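Local coordinates for Hcp1 family type VI secretion system effector (Salmonella typhimurium, PDB 5XHH), which probably assembles into hexameric rings that stack as the inner tube of the type VI secretion system and may carry effectors, at residues L94-V108 against V125-Q139. Residues are numbered along the deposited sequence; the frame is centred on the assembly and turned at random.
Sequences LEYLKYTFTDLIVAV and VELSFSTVKQEYVVQ
Tyr96 and Val108 of 94-108 meet Tyr136 and Glu126 of 125-139 at the two ends of a long antiparallel pairing that bends with the chain, running from one sheet of the Hcp beta-barrel fold into the other. At the first end Tyr96 CG sits between its own backbone N and carbonyl carbon (chi1 64°), which turns the ring edge to Tyr136, CD2 lying 3.8 Å from Tyr136 CE1. The backbone closes the same end, Val137 N donating to Tyr96 O at 2.9 Å.

At the far end a classic beta bulge places Ala107 and Val108 both opposite Glu126, whose carbonyl oxygen accepts two N-H groups from the same face of its plane, Ala107 N at 2.7 Å and Val108 N at 3.2 Å. Glu126 CB packs on Val108 CB, and its extended chain runs along Val108 CG2 before OE1 accepts a hydrogen bond from Asn55 ND2 of strand 51-61.

Close to the corners, which the two segments turn at Asp103 and Ser130, the edge of Phe101 meets the face of Phe129, planes at 58°, with Val132 alongside Phe101. On the other face of the 97-102/131-137 pairing Thr102 OG1 and Thr131 OG1 share a short hydrogen bond of 2.5 Å.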
loop_
_atom_site.group_PDB
_atom_site.type_symbol
_atom_site.label_atom_id
_atom_site.label_comp_id
_atom_site.label_asym_id
_atom_site.label_seq_id
_atom_site.Cartn_x
_atom_site.Cartn_y
_atom_site.Cartn_z
ATOM N N LEU A 94 -2.486 -15.382 12.263
ATOM C CA LEU A 94 -2.185 -14.106 12.908
ATOM C C LEU A 94 -1.480 -13.164 11.939
ATOM O O LEU A 94 -0.408 -13.470 11.402
ATOM C CB LEU A 94 -1.334 -14.293 14.161
ATOM C CG LEU A 94 -0.753 -12.965 14.680
ATOM C CD1 LEU A 94 -1.838 -11.998 15.102
ATOM C CD2 LEU A 94 0.184 -13.187 15.826
ATOM N N GLU A 95 -2.101 -12.014 11.728
ATOM C CA GLU A 95 -1.558 -10.953 10.895
ATOM C C GLU A 95 -0.420 -10.314 11.669
ATOM O O GLU A 95 -0.601 -9.373 12.445
ATOM C CB GLU A 95 -2.660 -9.974 10.532
ATOM C CG GLU A 95 -3.820 -10.707 9.854
ATOM C CD GLU A 95 -5.115 -9.923 9.852
ATOM O OE1 GLU A 95 -5.127 -8.754 10.298
ATOM O OE2 GLU A 95 -6.127 -10.487 9.399
ATOM N N TYR A 96 0.772 -10.864 11.476
ATOM C CA TYR A 96 1.908 -10.360 12.215
ATOM C C TYR A 96 2.329 -8.974 11.743
ATOM O O TYR A 96 3.024 -8.286 12.501
ATOM C CB TYR A 96 3.092 -11.346 12.135
ATOM C CG TYR A 96 3.649 -11.535 10.743
ATOM C CD1 TYR A 96 3.037 -12.403 9.854
ATOM C CD2 TYR A 96 4.786 -10.852 10.320
ATOM C CE1 TYR A 96 3.528 -12.582 8.573
ATOM C CE2 TYR A 96 5.297 -11.025 9.036
ATOM C CZ TYR A 96 4.654 -11.894 8.167
ATOM O OH TYR A 96 5.123 -12.082 6.888
ATOM N N LEU A 97 1.942 -8.529 10.529
ATOM C CA LEU A 97 2.489 -7.257 10.047
ATOM C C LEU A 97 1.399 -6.338 9.506
ATOM O O LEU A 97 0.573 -6.765 8.692
ATOM C CB LEU A 97 3.563 -7.508 8.971
ATOM C CG LEU A 97 4.258 -6.309 8.304
ATOM C CD1 LEU A 97 5.059 -5.437 9.311
ATOM C CD2 LEU A 97 5.153 -6.787 7.140
ATOM N N LYS A 98 1.434 -5.061 9.908
ATOM C CA LYS A 98 0.429 -4.097 9.452
ATOM C C LYS A 98 1.041 -2.718 9.215
ATOM O O LYS A 98 1.780 -2.209 10.055
ATOM C CB LYS A 98 -0.715 -4.003 10.470
ATOM C CG LYS A 98 -1.774 -2.957 10.168
ATOM C CD LYS A 98 -3.053 -3.225 11.016
ATOM C CE LYS A 98 -3.878 -1.966 11.211
ATOM N NZ LYS A 98 -5.267 -2.164 11.799
ATOM N N TYR A 99 0.749 -2.120 8.063
ATOM C CA TYR A 99 1.071 -0.724 7.797
ATOM C C TYR A 99 -0.228 0.047 7.615
ATOM O O TYR A 99 -1.087 -0.354 6.819
ATOM C CB TYR A 99 1.933 -0.543 6.539
ATOM C CG TYR A 99 3.222 -1.325 6.511
ATOM C CD1 TYR A 99 4.346 -0.880 7.191
ATOM C CD2 TYR A 99 3.323 -2.489 5.772
ATOM C CE1 TYR A 99 5.546 -1.604 7.153
ATOM C CE2 TYR A 99 4.497 -3.215 5.734
ATOM C CZ TYR A 99 5.604 -2.763 6.425
ATOM O OH TYR A 99 6.754 -3.487 6.365
ATOM N N THR A 100 -0.356 1.158 8.316
ATOM C CA THR A 100 -1.496 2.061 8.179
ATOM C C THR A 100 -0.967 3.352 7.571
ATOM O O THR A 100 -0.167 4.055 8.195
ATOM C CB THR A 100 -2.171 2.306 9.531
ATOM O OG1 THR A 100 -2.657 1.059 10.038
ATOM C CG2 THR A 100 -3.328 3.250 9.380
ATOM N N PHE A 101 -1.378 3.634 6.343
ATOM C CA PHE A 101 -0.978 4.830 5.619
ATOM C C PHE A 101 -2.132 5.823 5.660
ATOM O O PHE A 101 -3.304 5.429 5.681
ATOM C CB PHE A 101 -0.638 4.536 4.152
ATOM C CG PHE A 101 0.323 3.394 3.939
ATOM C CD1 PHE A 101 -0.138 2.096 3.788
ATOM C CD2 PHE A 101 1.682 3.629 3.820
ATOM C CE1 PHE A 101 0.755 1.041 3.557
ATOM C CE2 PHE A 101 2.570 2.596 3.595
ATOM C CZ PHE A 101 2.112 1.302 3.464
ATOM N N THR A 102 -1.803 7.115 5.658
ATOM C CA THR A 102 -2.851 8.120 5.552
ATOM C C THR A 102 -2.512 9.138 4.476
ATOM O O THR A 102 -1.346 9.340 4.133
ATOM C CB THR A 102 -3.090 8.881 6.867
ATOM O OG1 THR A 102 -1.977 9.738 7.126
ATOM C CG2 THR A 102 -3.313 7.934 8.024
ATOM N N ASP A 103 -3.560 9.801 3.979
ATOM C CA ASP A 103 -3.437 10.917 3.043
ATOM C C ASP A 103 -2.686 10.473 1.784
ATOM O O ASP A 103 -1.552 10.864 1.511
ATOM C CB ASP A 103 -2.752 12.110 3.723
ATOM C CG ASP A 103 -2.542 13.281 2.790
ATOM O OD1 ASP A 103 -3.484 13.638 2.054
ATOM O OD2 ASP A 103 -1.422 13.836 2.791
ATOM N N LEU A 104 -3.363 9.631 1.023
ATOM C CA LEU A 104 -2.773 8.996 -0.139
ATOM C C LEU A 104 -3.360 9.563 -1.424
ATOM O O LEU A 104 -4.503 10.032 -1.455
ATOM C CB LEU A 104 -2.985 7.477 -0.106
ATOM C CG LEU A 104 -2.436 6.731 1.114
ATOM C CD1 LEU A 104 -3.498 6.584 2.243
ATOM C CD2 LEU A 104 -1.842 5.368 0.715
ATOM N N ILE A 105 -2.549 9.510 -2.480
ATOM C CA ILE A 105 -2.964 9.766 -3.852
ATOM C C ILE A 105 -2.519 8.580 -4.701
ATOM O O ILE A 105 -1.442 8.015 -4.471
ATOM C CB ILE A 105 -2.356 11.081 -4.388
ATOM C CG1 ILE A 105 -2.919 12.289 -3.632
ATOM C CG2 ILE A 105 -2.646 11.260 -5.864
ATOM C CD1 ILE A 105 -2.245 13.589 -4.021
ATOM N N VAL A 106 -3.342 8.196 -5.675
ATOM C CA VAL A 106 -2.950 7.162 -6.632
ATOM C C VAL A 106 -2.053 7.813 -7.676
ATOM O O VAL A 106 -2.518 8.618 -8.484
ATOM C CB VAL A 106 -4.164 6.496 -7.283
ATOM C CG1 VAL A 106 -3.704 5.331 -8.163
ATOM C CG2 VAL A 106 -5.135 5.999 -6.211
ATOM N N ALA A 107 -0.765 7.460 -7.672
ATOM C CA ALA A 107 0.166 8.150 -8.554
ATOM C C ALA A 107 0.392 7.412 -9.865
ATOM O O ALA A 107 0.669 8.061 -10.883
ATOM C CB ALA A 107 1.518 8.362 -7.861
ATOM N N VAL A 108 0.303 6.080 -9.859
ATOM C CA VAL A 108 0.562 5.276 -11.059
ATOM C C VAL A 108 -0.397 4.099 -11.086
ATOM O O VAL A 108 -0.579 3.425 -10.066
ATOM C CB VAL A 108 2.013 4.736 -11.126
ATOM C CG1 VAL A 108 2.170 3.801 -12.313
ATOM C CG2 VAL A 108 3.024 5.856 -11.222
ATOM N N VAL A 125 0.627 -0.677 -9.161
ATOM C CA VAL A 125 -0.001 0.534 -8.655
ATOM C C VAL A 125 0.977 1.220 -7.715
ATOM O O VAL A 125 1.632 0.568 -6.895
ATOM C CB VAL A 125 -1.319 0.224 -7.910
ATOM C CG1 VAL A 125 -1.974 1.515 -7.417
ATOM C CG2 VAL A 125 -2.265 -0.575 -8.795
ATOM N N GLU A 126 1.074 2.532 -7.828
ATOM C CA GLU A 126 1.814 3.329 -6.874
ATOM C C GLU A 126 0.860 4.299 -6.205
ATOM O O GLU A 126 0.085 4.986 -6.891
ATOM C CB GLU A 126 2.952 4.079 -7.538
ATOM C CG GLU A 126 4.058 3.180 -8.047
ATOM C CD GLU A 126 5.186 3.996 -8.635
ATOM O OE1 GLU A 126 5.337 5.161 -8.207
ATOM O OE2 GLU A 126 5.911 3.482 -9.516
ATOM N N LEU A 127 0.935 4.334 -4.869
ATOM C CA LEU A 127 0.182 5.245 -4.018
ATOM C C LEU A 127 1.175 6.081 -3.231
ATOM O O LEU A 127 2.025 5.536 -2.517
ATOM C CB LEU A 127 -0.728 4.496 -3.049
ATOM C CG LEU A 127 -1.649 3.377 -3.516
ATOM C CD1 LEU A 127 -2.303 2.732 -2.312
ATOM C CD2 LEU A 127 -2.691 3.885 -4.497
ATOM N N SER A 128 1.082 7.395 -3.360
ATOM C CA SER A 128 1.874 8.227 -2.480
ATOM C C SER A 128 1.150 8.349 -1.150
ATOM O O SER A 128 -0.075 8.277 -1.089
ATOM C CB SER A 128 2.103 9.603 -3.096
ATOM O OG SER A 128 0.872 10.277 -3.185
ATOM N N PHE A 129 1.918 8.485 -0.073
ATOM C CA PHE A 129 1.339 8.659 1.249
ATOM C C PHE A 129 2.190 9.651 2.026
ATOM O O PHE A 129 3.407 9.726 1.841
ATOM C CB PHE A 129 1.234 7.321 2.018
ATOM C CG PHE A 129 2.552 6.622 2.205
ATOM C CD1 PHE A 129 3.015 5.727 1.255
ATOM C CD2 PHE A 129 3.331 6.865 3.319
ATOM C CE1 PHE A 129 4.237 5.081 1.418
ATOM C CE2 PHE A 129 4.551 6.228 3.490
ATOM C CZ PHE A 129 5.005 5.327 2.530
ATOM N N SER A 130 1.549 10.417 2.898
ATOM C CA SER A 130 2.331 11.332 3.709
ATOM C C SER A 130 2.653 10.795 5.095
ATOM O O SER A 130 3.600 11.286 5.708
ATOM C CB SER A 130 1.631 12.693 3.811
ATOM O OG SER A 130 0.260 12.530 4.024
ATOM N N THR A 131 1.923 9.793 5.601
ATOM C CA THR A 131 2.262 9.211 6.894
ATOM C C THR A 131 2.096 7.702 6.854
ATOM O O THR A 131 1.200 7.174 6.183
ATOM C CB THR A 131 1.397 9.749 8.054
ATOM O OG1 THR A 131 0.208 8.958 8.155
ATOM C CG2 THR A 131 1.013 11.208 7.845
ATOM N N VAL A 132 2.947 7.015 7.618
ATOM C CA VAL A 132 2.870 5.561 7.729
ATOM C C VAL A 132 3.111 5.166 9.173
ATOM O O VAL A 132 3.957 5.749 9.862
ATOM C CB VAL A 132 3.869 4.835 6.796
ATOM C CG1 VAL A 132 5.300 5.248 7.078
ATOM C CG2 VAL A 132 3.721 3.307 6.905
ATOM N N LYS A 133 2.371 4.162 9.626
ATOM C CA LYS A 133 2.567 3.611 10.961
ATOM C C LYS A 133 2.581 2.103 10.839
ATOM O O LYS A 133 1.631 1.515 10.312
ATOM C CB LYS A 133 1.466 4.061 11.919
ATOM C CG LYS A 133 1.426 3.239 13.183
ATOM C CD LYS A 133 0.655 3.941 14.285
ATOM C CE LYS A 133 1.603 4.422 15.384
ATOM N NZ LYS A 133 0.897 4.892 16.624
ATOM N N GLN A 134 3.639 1.467 11.316
ATOM C CA GLN A 134 3.722 0.021 11.232
ATOM C C GLN A 134 3.578 -0.592 12.617
ATOM O O GLN A 134 4.049 -0.031 13.611
ATOM C CB GLN A 134 5.025 -0.423 10.545
ATOM C CG GLN A 134 6.256 -0.547 11.389
ATOM C CD GLN A 134 7.472 -1.035 10.569
ATOM O OE1 GLN A 134 7.847 -2.209 10.620
ATOM N NE2 GLN A 134 8.083 -0.129 9.829
ATOM N N GLU A 135 2.901 -1.738 12.654
ATOM C CA GLU A 135 2.708 -2.573 13.827
ATOM C C GLU A 135 3.159 -3.984 13.499
ATOM O O GLU A 135 2.712 -4.569 12.509
ATOM C CB GLU A 135 1.234 -2.597 14.255
ATOM C CG GLU A 135 0.685 -1.229 14.610
ATOM C CD GLU A 135 -0.825 -1.241 14.789
ATOM O OE1 GLU A 135 -1.512 -0.519 14.036
ATOM O OE2 GLU A 135 -1.316 -1.991 15.661
ATOM N N TYR A 136 4.037 -4.524 14.330
ATOM C CA TYR A 136 4.525 -5.886 14.230
ATOM C C TYR A 136 4.113 -6.628 15.494
ATOM O O TYR A 136 4.259 -6.098 16.595
ATOM C CB TYR A 136 6.061 -5.904 14.068
ATOM C CG TYR A 136 6.642 -7.300 13.984
ATOM C CD1 TYR A 136 6.779 -7.944 12.756
ATOM C CD2 TYR A 136 7.049 -7.978 15.129
ATOM C CE1 TYR A 136 7.289 -9.226 12.681
ATOM C CE2 TYR A 136 7.557 -9.258 15.061
ATOM C CZ TYR A 136 7.684 -9.873 13.836
ATOM O OH TYR A 136 8.200 -11.141 13.754
ATOM N N VAL A 137 3.618 -7.852 15.346
ATOM C CA VAL A 137 3.201 -8.668 16.486
ATOM C C VAL A 137 4.159 -9.847 16.629
ATOM O O VAL A 137 4.119 -10.797 15.838
ATOM C CB VAL A 137 1.761 -9.166 16.344
ATOM C CG1 VAL A 137 1.420 -10.068 17.526
ATOM C CG2 VAL A 137 0.785 -7.992 16.224
ATOM N N VAL A 138 5.007 -9.809 17.653
ATOM C CA VAL A 138 5.895 -10.935 17.913
ATOM C C VAL A 138 5.078 -12.101 18.458
ATOM O O VAL A 138 4.100 -11.905 19.192
ATOM C CB VAL A 138 7.019 -10.505 18.875
ATOM C CG1 VAL A 138 6.432 -9.901 20.141
ATOM C CG2 VAL A 138 7.946 -11.672 19.200
ATOM N N GLN A 139 5.456 -13.323 18.076
ATOM C CA GLN A 139 4.691 -14.527 18.429
ATOM C C GLN A 139 5.427 -15.498 19.365
ATOM O O GLN A 139 6.551 -15.243 19.800
ATOM C CB GLN A 139 4.278 -15.270 17.157
ATOM C CG GLN A 139 3.222 -14.548 16.351
ATOM C CD GLN A 139 3.157 -14.989 14.897
ATOM O OE1 GLN A 139 2.325 -15.813 14.527
ATOM N NE2 GLN A 139 4.022 -14.422 14.062
HETATM O O HOH W 1 8.585 -3.102 8.039
HETATM O O HOH W 2 -0.223 6.546 9.404
HETATM O O HOH W 3 -0.431 -0.184 11.419
HETATM O O HOH W 4 0.171 11.833 -0.824
#